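Local coordinates for protein glutathione S-transferase (Bombyx mori, PDB 5ZFG) that metabolises the insecticide diazinon and, as a member of the glutathione S-transferase superfamily, probably transfers glutathione to its substrates, at residues 3-8 with 15-20; 73-78 with 83-88; 99-104 with 136-141; 148-153 with 184-189. One frame throughout, in Å; residues are numbered along the deposited sequence.

Contact 1: 3-8 with 15-20; sequences LKLYAV and LSVRQA. With EDO (1,2-ethanediol), chain G.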
loop_
_atom_site.group_PDB
_atom_site.type_symbol
_atom_site.label_atom_id
_atom_site.label_comp_id
_atom_site.label_asym_id
_atom_site.label_seq_id
_atom_site.Cartn_x
_atom_site.Cartn_y
_atom_site.Cartn_z
ATOM N N LEU B 3 -12.695 -4.900 -20.549
ATOM C CA LEU B 3 -11.731 -4.584 -19.500
ATOM C C LEU B 3 -10.325 -4.949 -19.965
ATOM O O LEU B 3 -10.086 -6.073 -20.411
ATOM C CB LEU B 3 -12.094 -5.355 -18.238
ATOM C CG LEU B 3 -11.322 -5.195 -16.931
ATOM C CD1 LEU B 3 -11.366 -3.750 -16.499
ATOM C CD2 LEU B 3 -11.947 -6.053 -15.871
ATOM N N LYS B 4 -9.386 -4.012 -19.848
ATOM C CA LYS B 4 -8.056 -4.171 -20.425
ATOM C C LYS B 4 -6.999 -4.069 -19.334
ATOM O O LYS B 4 -7.015 -3.120 -18.543
ATOM C CB LYS B 4 -7.805 -3.110 -21.492
ATOM C CG LYS B 4 -8.770 -3.203 -22.698
ATOM C CD LYS B 4 -8.379 -2.213 -23.781
ATOM C CE LYS B 4 -9.506 -2.004 -24.777
ATOM N NZ LYS B 4 -9.010 -1.239 -25.954
ATOM N N LEU B 5 -6.081 -5.033 -19.306
ATOM C CA LEU B 5 -4.968 -5.023 -18.355
ATOM C C LEU B 5 -3.645 -4.918 -19.098
ATOM O O LEU B 5 -3.291 -5.812 -19.877
ATOM C CB LEU B 5 -4.965 -6.277 -17.486
ATOM C CG LEU B 5 -3.842 -6.324 -16.457
ATOM C CD1 LEU B 5 -4.108 -5.303 -15.347
ATOM C CD2 LEU B 5 -3.709 -7.730 -15.873
ATOM N N TYR B 6 -2.899 -3.857 -18.815
ATOM C CA TYR B 6 -1.539 -3.692 -19.314
ATOM C C TYR B 6 -0.570 -4.277 -18.293
ATOM O O TYR B 6 -0.494 -3.793 -17.160
ATOM C CB TYR B 6 -1.253 -2.215 -19.584
ATOM C CG TYR B 6 -2.143 -1.667 -20.683
ATOM C CD1 TYR B 6 -1.678 -1.568 -21.987
ATOM C CD2 TYR B 6 -3.463 -1.296 -20.427
ATOM C CE1 TYR B 6 -2.489 -1.089 -23.000
ATOM C CE2 TYR B 6 -4.291 -0.811 -21.441
ATOM C CZ TYR B 6 -3.792 -0.708 -22.726
ATOM O OH TYR B 6 -4.601 -0.238 -23.751
ATOM N N ALA B 7 0.147 -5.332 -18.683
ATOM C CA ALA B 7 0.897 -6.160 -17.743
ATOM C C ALA B 7 2.224 -6.570 -18.371
ATOM O O ALA B 7 2.428 -6.410 -19.576
ATOM C CB ALA B 7 0.090 -7.409 -17.351
ATOM N N VAL B 8 3.129 -7.125 -17.549
ATOM C CA VAL B 8 4.383 -7.691 -18.031
ATOM C C VAL B 8 4.482 -9.137 -17.553
ATOM O O VAL B 8 4.082 -9.464 -16.430
ATOM C CB VAL B 8 5.599 -6.838 -17.585
ATOM C CG1 VAL B 8 5.885 -6.964 -16.081
ATOM C CG2 VAL B 8 6.827 -7.186 -18.411
ATOM N N LEU B 15 1.144 -10.454 -12.290
ATOM C CA LEU B 15 0.648 -11.812 -12.092
ATOM C C LEU B 15 -0.474 -11.834 -11.075
ATOM O O LEU B 15 -1.464 -12.549 -11.247
ATOM C CB LEU B 15 1.768 -12.750 -11.642
ATOM C CG LEU B 15 3.053 -12.731 -12.493
ATOM C CD1 LEU B 15 4.188 -13.429 -11.749
ATOM C CD2 LEU B 15 2.816 -13.412 -13.827
ATOM N N SER B 16 -0.340 -11.038 -10.010
ATOM C CA SER B 16 -1.346 -11.052 -8.952
ATOM C C SER B 16 -2.692 -10.569 -9.474
ATOM O O SER B 16 -3.741 -11.129 -9.125
ATOM C CB SER B 16 -0.886 -10.178 -7.782
ATOM O OG SER B 16 0.313 -10.663 -7.224
ATOM N N VAL B 17 -2.683 -9.516 -10.294
ATOM C CA VAL B 17 -3.935 -9.004 -10.835
ATOM C C VAL B 17 -4.550 -10.033 -11.782
ATOM O O VAL B 17 -5.761 -10.269 -11.759
ATOM C CB VAL B 17 -3.732 -7.644 -11.526
ATOM C CG1 VAL B 17 -5.018 -7.199 -12.239
ATOM C CG2 VAL B 17 -3.314 -6.549 -10.509
ATOM N N ARG B 18 -3.721 -10.707 -12.577
ATOM C CA ARG B 18 -4.278 -11.714 -13.483
ATOM C C ARG B 18 -4.910 -12.867 -12.712
ATOM O O ARG B 18 -5.996 -13.332 -13.072
ATOM C CB ARG B 18 -3.198 -12.209 -14.447
ATOM C CG ARG B 18 -2.820 -11.144 -15.480
ATOM C CD ARG B 18 -1.577 -11.519 -16.292
ATOM N NE ARG B 18 -1.743 -12.868 -16.811
ATOM C CZ ARG B 18 -0.762 -13.748 -16.971
ATOM N NH1 ARG B 18 0.492 -13.430 -16.692
ATOM N NH2 ARG B 18 -1.046 -14.961 -17.412
ATOM N N GLN B 19 -4.246 -13.347 -11.656
ATOM C CA GLN B 19 -4.802 -14.425 -10.845
ATOM C C GLN B 19 -6.150 -14.028 -10.246
ATOM O O GLN B 19 -7.110 -14.804 -10.294
ATOM C CB GLN B 19 -3.813 -14.825 -9.751
ATOM C CG GLN B 19 -2.553 -15.473 -10.302
ATOM C CD GLN B 19 -1.559 -15.716 -9.216
ATOM O OE1 GLN B 19 -1.290 -14.823 -8.398
ATOM N NE2 GLN B 19 -1.000 -16.920 -9.181
ATOM N N ALA B 20 -6.256 -12.805 -9.718
ATOM C CA ALA B 20 -7.535 -12.353 -9.181
ATOM C C ALA B 20 -8.622 -12.310 -10.260
ATOM O O ALA B 20 -9.757 -12.745 -10.027
ATOM C CB ALA B 20 -7.380 -10.976 -8.532
HETATM C C1 EDO G . -4.437 -15.225 -17.307
HETATM O O1 EDO G . -4.172 -14.068 -18.117
HETATM C C2 EDO G . -3.905 -16.514 -17.939
HETATM O O2 EDO G . -4.813 -17.613 -17.681
HETATM O O HOH W 1 1.616 -10.720 -16.659
#
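Leu5 of strand 3-7 reaches the first helix of the thioredoxin-like domain through both methyls. CD1 lies 3.8 Å from Val17 CG1, and Leu5 CD2 touches that same methyl and, at 3.5 Å, Arg18 CG. With its CG anti to the backbone N (chi1 -179°), Leu5 presents the whole fork of its side chain to the helix, and the Arg18 stem runs across it at about a right angle. Beyond this close-packed point the contact is looser and mediated by water. The Arg18 chain turns at chi3, and its NH1 donates to a water that in turn donates to Val8 O. Arg18 NE gives a hydrogen bond of 3.0 Å to O1 of an ethanediol, probably left from the crystallisation liquor. The pair belongs to the beta-alpha-beta unit of strand 3-7, helix 12-23 and strand 29-32. Strand 3-7 pairs with strands 29-32 and 56-59, while helix 12-23 packs against helices 160-172 and 195-208 of the C-terminal domain.

Contact 2: 73-78 with 83-88; sequences YICDKY and PLYPQD
In the linker that joins the thioredoxin-like and all-helical domains of a glutathione S-transferase, Tyr85 folds back against Cys75 and Asp76 of helix 67-78. The apolar part is the meeting of the two CB atoms, Cys75 CB to Tyr85 CB at 3.6 Å. Cys75 SG adds an oblique sulfur-aromatic contact, 5.4 Å from the centroid of the tyrosine ring. A chi1 of -165° turns the Tyr85 ring toward Asp76. There Asp76 OD1 approaches the ring obliquely, 3.4 Å from Tyr85 CE2, with carboxylate and ring planes only 23° apart. A water donates to Asp76 OD2 at 2.7 Å and to Tyr85 OH at 3.2 Å, bridging the polar ends. Arg92 of the same chain links both sides, through a salt bridge to Asp76 OD1 and a cation-pi contact with Tyr85, so the carboxylate is probably kept charged; Tyr85 OH is also hydrogen-bonded to Asn96. The linker is thus pinned between helix 67-78 and the start of helix 89-114, where Arg92 of the second subunit also packs on Asp76.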
loop_
_atom_site.group_PDB
_atom_site.type_symbol
_atom_site.label_atom_id
_atom_site.label_comp_id
_atom_site.label_asym_id
_atom_site.label_seq_id
_atom_site.Cartn_x
_atom_site.Cartn_y
_atom_site.Cartn_z
ATOM N N TYR B 73 -10.302 -3.104 -6.313
ATOM C CA TYR B 73 -11.357 -2.576 -7.175
ATOM C C TYR B 73 -12.079 -3.694 -7.916
ATOM O O TYR B 73 -13.309 -3.691 -7.997
ATOM C CB TYR B 73 -10.760 -1.581 -8.162
ATOM C CG TYR B 73 -11.687 -1.195 -9.310
ATOM C CD1 TYR B 73 -12.790 -0.390 -9.081
ATOM C CD2 TYR B 73 -11.450 -1.644 -10.597
ATOM C CE1 TYR B 73 -13.639 -0.030 -10.114
ATOM C CE2 TYR B 73 -12.301 -1.299 -11.645
ATOM C CZ TYR B 73 -13.390 -0.487 -11.387
ATOM O OH TYR B 73 -14.235 -0.114 -12.413
ATOM N N ILE B 74 -11.329 -4.665 -8.440
ATOM C CA ILE B 74 -11.955 -5.768 -9.164
ATOM C C ILE B 74 -12.949 -6.503 -8.266
ATOM O O ILE B 74 -14.060 -6.859 -8.694
ATOM C CB ILE B 74 -10.868 -6.710 -9.721
ATOM C CG1 ILE B 74 -10.122 -6.033 -10.869
ATOM C CG2 ILE B 74 -11.496 -8.026 -10.174
ATOM C CD1 ILE B 74 -10.936 -5.066 -11.657
ATOM N N CYS B 75 -12.596 -6.692 -6.991
ATOM C CA CYS B 75 -13.508 -7.339 -6.049
ATOM C C CYS B 75 -14.686 -6.437 -5.699
ATOM O O CYS B 75 -15.844 -6.867 -5.769
ATOM C CB CYS B 75 -12.761 -7.752 -4.781
ATOM S SG CYS B 75 -11.462 -8.958 -5.044
ATOM N N ASP B 76 -14.408 -5.184 -5.313
ATOM C CA ASP B 76 -15.472 -4.249 -4.922
ATOM C C ASP B 76 -16.482 -4.038 -6.044
ATOM O O ASP B 76 -17.687 -3.930 -5.793
ATOM C CB ASP B 76 -14.890 -2.884 -4.532
ATOM C CG ASP B 76 -14.086 -2.917 -3.234
ATOM O OD1 ASP B 76 -14.226 -3.879 -2.452
ATOM O OD2 ASP B 76 -13.320 -1.948 -3.005
ATOM N N LYS B 77 -16.011 -3.945 -7.284
ATOM C CA LYS B 77 -16.893 -3.612 -8.396
ATOM C C LYS B 77 -17.630 -4.840 -8.922
ATOM O O LYS B 77 -18.844 -4.799 -9.138
ATOM C CB LYS B 77 -16.086 -2.946 -9.514
ATOM C CG LYS B 77 -16.872 -2.711 -10.793
ATOM C CD LYS B 77 -17.831 -1.551 -10.645
ATOM C CE LYS B 77 -18.354 -1.112 -12.006
ATOM N NZ LYS B 77 -19.688 -0.461 -11.893
ATOM N N TYR B 78 -16.915 -5.946 -9.134
ATOM C CA TYR B 78 -17.533 -7.076 -9.828
ATOM C C TYR B 78 -17.921 -8.254 -8.950
ATOM O O TYR B 78 -18.783 -9.041 -9.359
ATOM C CB TYR B 78 -16.613 -7.556 -10.952
ATOM C CG TYR B 78 -16.498 -6.478 -11.971
ATOM C CD1 TYR B 78 -17.626 -6.057 -12.683
ATOM C CD2 TYR B 78 -15.297 -5.827 -12.187
ATOM C CE1 TYR B 78 -17.544 -5.036 -13.593
ATOM C CE2 TYR B 78 -15.205 -4.812 -13.101
ATOM C CZ TYR B 78 -16.329 -4.421 -13.804
ATOM O OH TYR B 78 -16.243 -3.397 -14.710
ATOM N N PRO B 83 -15.817 -14.079 -0.935
ATOM C CA PRO B 83 -14.871 -14.256 0.173
ATOM C C PRO B 83 -13.433 -13.957 -0.206
ATOM O O PRO B 83 -12.582 -13.894 0.692
ATOM C CB PRO B 83 -15.032 -15.736 0.548
ATOM C CG PRO B 83 -16.303 -16.175 -0.097
ATOM C CD PRO B 83 -16.433 -15.353 -1.338
ATOM N N LEU B 84 -13.132 -13.784 -1.494
ATOM C CA LEU B 84 -11.787 -13.371 -1.887
ATOM C C LEU B 84 -11.448 -11.980 -1.342
ATOM O O LEU B 84 -10.266 -11.638 -1.242
ATOM C CB LEU B 84 -11.656 -13.389 -3.412
ATOM C CG LEU B 84 -10.288 -13.528 -4.076
ATOM C CD1 LEU B 84 -9.617 -14.855 -3.760
ATOM C CD2 LEU B 84 -10.416 -13.382 -5.572
ATOM N N TYR B 85 -12.454 -11.181 -0.986
ATOM C CA TYR B 85 -12.237 -9.886 -0.326
ATOM C C TYR B 85 -13.393 -9.655 0.635
ATOM O O TYR B 85 -14.379 -8.983 0.301
ATOM C CB TYR B 85 -12.130 -8.749 -1.347
ATOM C CG TYR B 85 -11.559 -7.426 -0.828
ATOM C CD1 TYR B 85 -10.710 -7.381 0.275
ATOM C CD2 TYR B 85 -11.879 -6.230 -1.463
ATOM C CE1 TYR B 85 -10.187 -6.164 0.746
ATOM C CE2 TYR B 85 -11.352 -5.013 -1.029
ATOM C CZ TYR B 85 -10.511 -4.980 0.084
ATOM O OH TYR B 85 -10.022 -3.753 0.500
ATOM N N PRO B 86 -13.304 -10.200 1.846
ATOM C CA PRO B 86 -14.439 -10.139 2.775
ATOM C C PRO B 86 -14.877 -8.716 3.074
ATOM O O PRO B 86 -14.076 -7.779 3.093
ATOM C CB PRO B 86 -13.898 -10.822 4.036
ATOM C CG PRO B 86 -12.755 -11.666 3.571
ATOM C CD PRO B 86 -12.153 -10.919 2.419
ATOM N N GLN B 87 -16.171 -8.567 3.347
ATOM C CA GLN B 87 -16.745 -7.267 3.663
ATOM C C GLN B 87 -16.732 -6.961 5.153
ATOM O O GLN B 87 -16.840 -5.792 5.525
ATOM C CB GLN B 87 -18.181 -7.179 3.133
ATOM C CG GLN B 87 -18.264 -7.331 1.625
ATOM C CD GLN B 87 -19.691 -7.416 1.120
ATOM O OE1 GLN B 87 -20.202 -6.468 0.517
ATOM N NE2 GLN B 87 -20.341 -8.556 1.355
ATOM N N ASP B 88 -16.599 -7.974 6.003
ATOM C CA ASP B 88 -16.525 -7.733 7.434
ATOM C C ASP B 88 -15.320 -6.842 7.723
ATOM O O ASP B 88 -14.206 -7.169 7.292
ATOM C CB ASP B 88 -16.385 -9.042 8.195
ATOM C CG ASP B 88 -16.058 -8.821 9.654
ATOM O OD1 ASP B 88 -16.939 -8.292 10.380
ATOM O OD2 ASP B 88 -14.921 -9.154 10.071
HETATM O O HOH W 2 -11.644 -1.378 -0.922
#

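Contact 3: 99-104 with 136-141; sequences LCFNLS and LDVLET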
loop_
_atom_site.group_PDB
_atom_site.type_symbol
_atom_site.label_atom_id
_atom_site.label_comp_id
_atom_site.label_asym_id
_atom_site.label_seq_id
_atom_site.Cartn_x
_atom_site.Cartn_y
_atom_site.Cartn_z
ATOM N N LEU B 99 -1.842 -6.879 2.147
ATOM C CA LEU B 99 -1.514 -6.196 0.898
ATOM C C LEU B 99 -0.463 -5.112 1.133
ATOM O O LEU B 99 0.524 -5.017 0.399
ATOM C CB LEU B 99 -2.781 -5.584 0.288
ATOM C CG LEU B 99 -3.798 -6.568 -0.319
ATOM C CD1 LEU B 99 -5.084 -5.842 -0.749
ATOM C CD2 LEU B 99 -3.188 -7.341 -1.528
ATOM N N CYS B 100 -0.666 -4.289 2.167
ATOM C CA CYS B 100 0.301 -3.244 2.493
ATOM C C CYS B 100 1.653 -3.838 2.870
ATOM O O CYS B 100 2.701 -3.320 2.467
ATOM C CB CYS B 100 -0.226 -2.383 3.648
ATOM S SG CYS B 100 -1.624 -1.324 3.211
ATOM N N PHE B 101 1.633 -4.922 3.656
ATOM C CA PHE B 101 2.855 -5.584 4.112
ATOM C C PHE B 101 3.655 -6.118 2.931
ATOM O O PHE B 101 4.882 -5.998 2.897
ATOM C CB PHE B 101 2.481 -6.714 5.087
ATOM C CG PHE B 101 3.608 -7.714 5.361
ATOM C CD1 PHE B 101 4.757 -7.317 6.005
ATOM C CD2 PHE B 101 3.471 -9.054 5.002
ATOM C CE1 PHE B 101 5.793 -8.223 6.269
ATOM C CE2 PHE B 101 4.501 -9.976 5.256
ATOM C CZ PHE B 101 5.660 -9.551 5.893
ATOM N N ASN B 102 2.978 -6.669 1.924
ATOM C CA ASN B 102 3.715 -7.093 0.737
ATOM C C ASN B 102 4.354 -5.911 0.026
ATOM O O ASN B 102 5.523 -5.973 -0.375
ATOM C CB ASN B 102 2.813 -7.850 -0.241
ATOM C CG ASN B 102 3.616 -8.424 -1.381
ATOM O OD1 ASN B 102 4.345 -9.389 -1.186
ATOM N ND2 ASN B 102 3.519 -7.818 -2.568
ATOM N N LEU B 103 3.603 -4.828 -0.143
ATOM C CA LEU B 103 4.101 -3.665 -0.872
ATOM C C LEU B 103 5.221 -2.969 -0.111
ATOM O O LEU B 103 6.240 -2.584 -0.706
ATOM C CB LEU B 103 2.952 -2.685 -1.127
ATOM C CG LEU B 103 3.276 -1.302 -1.727
ATOM C CD1 LEU B 103 3.990 -1.418 -3.068
ATOM C CD2 LEU B 103 2.007 -0.479 -1.900
ATOM N N SER B 104 5.050 -2.810 1.202
ATOM C CA SER B 104 5.977 -1.995 1.986
ATOM C C SER B 104 7.246 -2.737 2.375
ATOM O O SER B 104 8.287 -2.094 2.572
ATOM C CB SER B 104 5.306 -1.505 3.265
ATOM O OG SER B 104 5.189 -2.549 4.228
ATOM N N LEU B 136 10.593 -13.222 5.745
ATOM C CA LEU B 136 10.037 -14.551 5.934
ATOM C C LEU B 136 9.640 -14.765 7.386
ATOM O O LEU B 136 8.561 -15.301 7.670
ATOM C CB LEU B 136 11.054 -15.606 5.483
ATOM C CG LEU B 136 11.325 -15.587 3.980
ATOM C CD1 LEU B 136 12.595 -16.334 3.630
ATOM C CD2 LEU B 136 10.128 -16.168 3.228
ATOM N N ASP B 137 10.492 -14.323 8.324
ATOM C CA ASP B 137 10.186 -14.514 9.737
ATOM C C ASP B 137 8.905 -13.782 10.128
ATOM O O ASP B 137 8.080 -14.317 10.884
ATOM C CB ASP B 137 11.365 -14.052 10.592
ATOM C CG ASP B 137 11.276 -14.553 12.017
ATOM O OD1 ASP B 137 11.354 -15.783 12.224
ATOM O OD2 ASP B 137 11.109 -13.715 12.923
ATOM N N VAL B 138 8.707 -12.574 9.597
ATOM C CA VAL B 138 7.510 -11.801 9.915
ATOM C C VAL B 138 6.266 -12.473 9.336
ATOM O O VAL B 138 5.247 -12.616 10.022
ATOM C CB VAL B 138 7.656 -10.343 9.435
ATOM C CG1 VAL B 138 6.309 -9.606 9.528
ATOM C CG2 VAL B 138 8.728 -9.607 10.234
ATOM N N LEU B 139 6.325 -12.927 8.077
ATOM C CA LEU B 139 5.160 -13.621 7.518
ATOM C C LEU B 139 4.894 -14.931 8.250
ATOM O O LEU B 139 3.736 -15.278 8.519
ATOM C CB LEU B 139 5.343 -13.877 6.016
ATOM C CG LEU B 139 4.152 -14.565 5.325
ATOM C CD1 LEU B 139 2.834 -13.810 5.527
ATOM C CD2 LEU B 139 4.413 -14.807 3.826
ATOM N N GLU B 140 5.957 -15.672 8.583
ATOM C CA GLU B 140 5.798 -16.874 9.394
ATOM C C GLU B 140 5.142 -16.537 10.724
ATOM O O GLU B 140 4.260 -17.268 11.196
ATOM C CB GLU B 140 7.162 -17.539 9.608
ATOM C CG GLU B 140 7.125 -18.837 10.435
ATOM C CD GLU B 140 6.757 -20.055 9.611
ATOM O OE1 GLU B 140 6.682 -19.936 8.369
ATOM O OE2 GLU B 140 6.545 -21.139 10.198
ATOM N N THR B 141 5.543 -15.418 11.329
ATOM C CA THR B 141 4.937 -14.999 12.586
ATOM C C THR B 141 3.457 -14.715 12.403
ATOM O O THR B 141 2.628 -15.130 13.226
ATOM C CB THR B 141 5.662 -13.772 13.142
ATOM O OG1 THR B 141 7.002 -14.120 13.490
ATOM C CG2 THR B 141 4.956 -13.247 14.374
#
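The backbones of helices 89-114 and 126-146 stand well apart where Phe101 faces Leu139, 9.0 Å from CA to CA, and a single aromatic side chain spans the gap. Both helices belong to the all-helical C-terminal domain of the glutathione S-transferase fold. Phe101 extends away from its own helix (chi1 165°), which brings the far end of the ring against two consecutive residues of the facing helix. Val138 CG1 approaches the ring obliquely, 3.6 Å from Phe101 CE1 and 3.7 Å from Phe101 CZ. Leu139 CB meets the ring edge near its plane, 4.1 Å from Phe101 CE2, with Leu139 CD1 close to the same ring carbon. The contact is purely apolar. Replacing Phe101 by an alanine would probably leave Val138 and Leu139 without the ring they pack on across this gap, and is likely to open a space between the helices. Gln51 of the second subunit packs on both Phe101 and Val138, which places this pair beside the dimer interface, while Tyr106, further along helix 89-114, also touches Leu139. One turn beyond Val138, Thr141 OG1 donates to Asp137 O at 2.8 Å from above the carbonyl plane, and Thr141 N reaches the same oxygen from the opposite face.

Contact 4: 148-153 with 184-189; sequences TSYAAA and HKWYND
Ser149 O lies at the edge of the Trp186 indole, 3.5 Å from Trp186 CD1. Tyr150 follows, its backbone coming obliquely to the same corner: Tyr150 CA is 3.8 Å from Trp186 CD1, and the phenol meets that atom more loosely, Tyr150 CD1 to Trp186 CD1 at 4.3 Å. Within the loop, Tyr150 O accepts a 2.8 Å hydrogen bond from Thr148 OG1. Next comes Ala151, with its N 4.0 Å from Trp186 NE1. These two N-H groups share an acceptor, Asp160 OD1, at the start of helix 160-172; Thr157 to Asp160 probably form the N-capping box familiar from this superfamily. A phenylalanine in place of Trp186 has no indole N-H, and would probably leave Asp160 OD1 bonded to Ala151 N without its second donor and Ser149 and Tyr150 less well packed. Within helix 181-193, Lys185 NZ forms a salt bridge with Asp189 OD2 (3.2 Å), one turn apart.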
loop_
_atom_site.group_PDB
_atom_site.type_symbol
_atom_site.label_atom_id
_atom_site.label_comp_id
_atom_site.label_asym_id
_atom_site.label_seq_id
_atom_site.Cartn_x
_atom_site.Cartn_y
_atom_site.Cartn_z
ATOM N N THR B 148 -4.060 -19.666 10.472
ATOM C CA THR B 148 -4.895 -19.854 9.297
ATOM C C THR B 148 -4.098 -20.543 8.197
ATOM O O THR B 148 -2.863 -20.475 8.154
ATOM C CB THR B 148 -5.433 -18.519 8.769
ATOM O OG1 THR B 148 -4.343 -17.607 8.605
ATOM C CG2 THR B 148 -6.471 -17.915 9.724
ATOM N N SER B 149 -4.826 -21.213 7.300
ATOM C CA SER B 149 -4.178 -21.911 6.197
ATOM C C SER B 149 -3.708 -20.962 5.104
ATOM O O SER B 149 -2.781 -21.305 4.365
ATOM C CB SER B 149 -5.125 -22.951 5.599
ATOM O OG SER B 149 -6.418 -22.411 5.410
ATOM N N TYR B 150 -4.329 -19.789 4.987
ATOM C CA TYR B 150 -3.972 -18.777 4.001
ATOM C C TYR B 150 -3.530 -17.495 4.713
ATOM O O TYR B 150 -3.562 -17.396 5.948
ATOM C CB TYR B 150 -5.143 -18.511 3.055
ATOM C CG TYR B 150 -5.494 -19.687 2.167
ATOM C CD1 TYR B 150 -4.812 -19.918 0.982
ATOM C CD2 TYR B 150 -6.515 -20.563 2.521
ATOM C CE1 TYR B 150 -5.144 -21.001 0.156
ATOM C CE2 TYR B 150 -6.858 -21.641 1.708
ATOM C CZ TYR B 150 -6.169 -21.854 0.532
ATOM O OH TYR B 150 -6.510 -22.924 -0.268
ATOM N N ALA B 151 -3.125 -16.496 3.915
ATOM C CA ALA B 151 -2.439 -15.327 4.477
ATOM C C ALA B 151 -3.340 -14.471 5.358
ATOM O O ALA B 151 -2.855 -13.852 6.315
ATOM C CB ALA B 151 -1.849 -14.474 3.357
ATOM N N ALA B 152 -4.627 -14.391 5.058
ATOM C CA ALA B 152 -5.519 -13.520 5.814
ATOM C C ALA B 152 -6.725 -14.239 6.399
ATOM O O ALA B 152 -7.519 -13.612 7.110
ATOM C CB ALA B 152 -6.004 -12.353 4.936
ATOM N N ALA B 153 -6.897 -15.518 6.109
ATOM C CA ALA B 153 -8.096 -16.234 6.521
ATOM C C ALA B 153 -7.843 -17.715 6.289
ATOM O O ALA B 153 -6.772 -18.114 5.824
ATOM C CB ALA B 153 -9.332 -15.746 5.763
ATOM N N HIS B 184 6.171 -22.488 3.901
ATOM C CA HIS B 184 6.414 -23.567 2.948
ATOM C C HIS B 184 5.142 -24.369 2.684
ATOM O O HIS B 184 4.818 -24.674 1.531
ATOM C CB HIS B 184 7.540 -24.471 3.468
ATOM C CG HIS B 184 8.034 -25.463 2.462
ATOM N ND1 HIS B 184 7.491 -26.724 2.331
ATOM C CD2 HIS B 184 9.016 -25.377 1.533
ATOM C CE1 HIS B 184 8.119 -27.372 1.366
ATOM N NE2 HIS B 184 9.047 -26.577 0.863
ATOM N N LYS B 185 4.390 -24.692 3.738
ATOM C CA LYS B 185 3.137 -25.422 3.567
ATOM C C LYS B 185 2.109 -24.592 2.804
ATOM O O LYS B 185 1.476 -25.085 1.865
ATOM C CB LYS B 185 2.595 -25.838 4.936
ATOM C CG LYS B 185 1.291 -26.606 4.907
ATOM C CD LYS B 185 1.381 -27.864 4.062
ATOM C CE LYS B 185 0.183 -28.778 4.327
ATOM N NZ LYS B 185 -0.672 -28.272 5.446
ATOM N N TRP B 186 1.928 -23.328 3.199
ATOM C CA TRP B 186 0.967 -22.449 2.530
ATOM C C TRP B 186 1.287 -22.309 1.045
ATOM O O TRP B 186 0.400 -22.431 0.187
ATOM C CB TRP B 186 0.973 -21.084 3.231
ATOM C CG TRP B 186 0.550 -19.895 2.402
ATOM C CD1 TRP B 186 -0.722 -19.493 2.138
ATOM C CD2 TRP B 186 1.414 -18.929 1.785
ATOM N NE1 TRP B 186 -0.711 -18.349 1.373
ATOM C CE2 TRP B 186 0.588 -17.982 1.146
ATOM C CE3 TRP B 186 2.801 -18.777 1.707
ATOM C CZ2 TRP B 186 1.104 -16.894 0.448
ATOM C CZ3 TRP B 186 3.312 -17.706 0.998
ATOM C CH2 TRP B 186 2.461 -16.777 0.375
ATOM N N TYR B 187 2.555 -22.050 0.731
ATOM C CA TYR B 187 2.981 -21.849 -0.650
ATOM C C TYR B 187 2.746 -23.104 -1.484
ATOM O O TYR B 187 2.198 -23.042 -2.593
ATOM C CB TYR B 187 4.457 -21.448 -0.646
ATOM C CG TYR B 187 5.106 -21.205 -1.983
ATOM C CD1 TYR B 187 4.884 -20.030 -2.702
ATOM C CD2 TYR B 187 5.984 -22.136 -2.512
ATOM C CE1 TYR B 187 5.524 -19.808 -3.919
ATOM C CE2 TYR B 187 6.608 -21.929 -3.704
ATOM C CZ TYR B 187 6.381 -20.777 -4.415
ATOM O OH TYR B 187 7.032 -20.604 -5.609
ATOM N N ASN B 188 3.126 -24.266 -0.949
ATOM C CA ASN B 188 2.953 -25.495 -1.717
ATOM C C ASN B 188 1.502 -25.959 -1.754
ATOM O O ASN B 188 1.068 -26.509 -2.772
ATOM C CB ASN B 188 3.870 -26.583 -1.163
ATOM C CG ASN B 188 5.302 -26.385 -1.597
ATOM O OD1 ASN B 188 5.645 -26.619 -2.756
ATOM N ND2 ASN B 188 6.146 -25.916 -0.679
ATOM N N ASP B 189 0.734 -25.744 -0.680
ATOM C CA ASP B 189 -0.697 -26.034 -0.733
ATOM C C ASP B 189 -1.400 -25.196 -1.797
ATOM O O ASP B 189 -2.378 -25.653 -2.406
ATOM C CB ASP B 189 -1.355 -25.776 0.625
ATOM C CG ASP B 189 -1.094 -26.883 1.636
ATOM O OD1 ASP B 189 -0.425 -27.887 1.302
ATOM O OD2 ASP B 189 -1.559 -26.725 2.781
#

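Overall arrangement
The contacts follow one another along the chain without interleaving. Contact 1 lies in the thioredoxin-like N-terminal domain, contact 2 at the passage from helix 67-78 to helix 89-114, and contacts 3 and 4 in the all-helical C-terminal domain. Contact 1 is about 22 Å, centre to centre, from both contact 3 and contact 4, on the opposite side of the chain's centre; contact 2 is about 16 Å from contact 1. Contacts 3 and 4 are about 13 Å apart and touch, Leu139 CD2 lying 4.2 Å from Trp186 CZ3, so the packing of helices 126-146 and 181-193 runs from one into the other. Contacts 2 and 3 both reach the second subunit, tying the internal packing to the dimer interface.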